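Long-range contact in putative uncharacterized protein (Xanthomonas oryzae pv. oryzae, PDB 4KL0), which binds calcium and probably hydrolyses N-glycosidic bonds as nucleoside hydrolases do, although its substrate is not established: residues V149-M154 / P319-A324. Sequence-based numbering, arbitrary orientation.
With CA (calcium ion), chain B.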
# COMPACT_ATOMS: atom_id res chain seq x y z
N VAL A 149 1.89 7.63 4.79
CA VAL A 149 1.61 6.20 4.64
C VAL A 149 2.65 5.58 3.71
O VAL A 149 2.85 6.05 2.56
CB VAL A 149 0.19 6.02 4.06
CG1 VAL A 149 -0.04 4.53 3.84
CG2 VAL A 149 -0.88 6.61 5.05
N VAL A 150 3.34 4.56 4.22
CA VAL A 150 4.47 3.98 3.44
C VAL A 150 4.11 2.58 3.03
O VAL A 150 3.92 1.70 3.86
CB VAL A 150 5.75 3.98 4.30
CG1 VAL A 150 6.89 3.29 3.58
CG2 VAL A 150 6.05 5.43 4.76
N ILE A 151 3.97 2.37 1.71
CA ILE A 151 3.61 1.05 1.20
C ILE A 151 4.64 0.66 0.16
O ILE A 151 4.31 -0.08 -0.73
CB ILE A 151 2.19 1.02 0.62
CG1 ILE A 151 1.93 2.16 -0.39
CG2 ILE A 151 1.16 1.17 1.78
CD1 ILE A 151 0.59 2.07 -1.11
N ALA A 152 5.89 1.06 0.35
CA ALA A 152 7.01 0.72 -0.53
C ALA A 152 8.29 1.00 0.19
O ALA A 152 8.22 1.31 1.37
CB ALA A 152 6.97 1.58 -1.85
N GLY A 153 9.42 0.98 -0.54
CA GLY A 153 10.72 1.27 0.07
C GLY A 153 10.75 2.70 0.55
O GLY A 153 9.94 3.57 0.15
N MET A 154 11.70 2.97 1.44
CA MET A 154 11.60 4.18 2.22
C MET A 154 12.65 5.23 1.83
O MET A 154 12.82 6.19 2.59
CB MET A 154 11.73 3.80 3.71
CG MET A 154 10.35 3.39 4.26
SD MET A 154 10.32 2.19 5.64
CE MET A 154 10.06 0.71 4.70
N PRO A 319 -3.53 -2.12 1.06
CA PRO A 319 -4.81 -1.52 1.43
C PRO A 319 -5.05 -1.63 2.92
O PRO A 319 -5.57 -0.67 3.49
CB PRO A 319 -5.80 -2.44 0.72
CG PRO A 319 -5.09 -2.81 -0.52
CD PRO A 319 -3.66 -3.06 -0.07
N LEU A 320 -4.66 -2.73 3.54
CA LEU A 320 -4.84 -2.82 4.97
C LEU A 320 -3.99 -1.80 5.70
O LEU A 320 -4.38 -1.31 6.77
CB LEU A 320 -4.48 -4.23 5.47
CG LEU A 320 -5.56 -5.24 5.08
CD1 LEU A 320 -5.00 -6.69 5.27
CD2 LEU A 320 -6.80 -5.07 5.97
N THR A 321 -2.81 -1.49 5.19
CA THR A 321 -1.93 -0.48 5.81
C THR A 321 -2.62 0.88 5.82
O THR A 321 -2.60 1.58 6.82
CB THR A 321 -0.58 -0.43 5.06
OG1 THR A 321 -0.00 -1.73 5.15
CG2 THR A 321 0.37 0.57 5.68
N LEU A 322 -3.23 1.23 4.69
CA LEU A 322 -4.00 2.45 4.62
C LEU A 322 -5.18 2.45 5.62
O LEU A 322 -5.37 3.47 6.34
CB LEU A 322 -4.47 2.71 3.17
CG LEU A 322 -5.35 3.98 3.09
CD1 LEU A 322 -4.52 5.19 3.46
CD2 LEU A 322 -5.88 4.16 1.69
N LEU A 323 -5.89 1.34 5.71
CA LEU A 323 -6.99 1.23 6.67
C LEU A 323 -6.44 1.40 8.08
O LEU A 323 -7.07 2.04 8.94
CB LEU A 323 -7.76 -0.07 6.51
CG LEU A 323 -8.51 -0.24 5.17
CD1 LEU A 323 -9.37 -1.50 5.20
CD2 LEU A 323 -9.44 0.95 4.89
N ALA A 324 -5.23 0.88 8.32
CA ALA A 324 -4.63 1.03 9.65
C ALA A 324 -4.17 2.45 9.97
O ALA A 324 -3.96 2.77 11.16
CB ALA A 324 -3.45 -0.01 9.81
CA CA B . 3.67 -1.74 -2.37
O HOH W 1 3.93 -3.18 -0.10
O HOH W 2 3.24 -4.12 -2.93
O HOH W 3 6.00 -2.86 -2.17
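Thr321, on the helix 317-325, points its methyl at the end of the strand that leads to Ile151, a calcium ligand. Its CG2 stands anti to the backbone N (chi1 -59° for OG1) and meets Ile151 CG2 at 4.0 Å, methyl to methyl, the two side chains crossing obliquely. The same Thr321 CG2 also lies 4.1 Å from the carbonyl oxygen Val150 O and 4.4 Å from Val149 CG1, so one methyl touches three successive residues. Its hydroxyl is engaged within its own helix: Thr321 OG1 is hydrogen-bonded to the carbonyl oxygen of Tyr317, one turn back, leaving the carbon branch for the strand. Two residues before Ile151 on the strand, Val149 CG2 reaches the branch tip Leu322 CD1 at 4.2 Å; Leu322 extends with CG anti to its backbone N (chi1 178°). No hydrogen bond links the segments, and the contact is small, 161 Å² over both sides, and buried, made by van der Waals touches alone.

Ile151 takes the crowded rotamer, CG1 between the backbone N and the carbonyl carbon (chi1 50°), which sets CG2 beside the backbone N and facing Thr321. Its carbonyl points roughly at right angles to that branch: Ile151 O binds the calcium at 2.4 Å. Three waters and the side chains of Asp35, Asp42 and Asp318 complete the shell, as in the calcium site of nucleoside hydrolases. Asp318 directly precedes Pro319, so the helix brings both a metal ligand and the Thr321 methyl that packs on Ile151.

Strand 146-150 runs inside the parallel part of the mixed sheet, between strands 28-34 and 172-178, and helix 317-325 packs against its C-terminal end, with Thr321 also on Thr176 and Met178, Leu322 on helix 41-54, and Leu323 on helix 358-372.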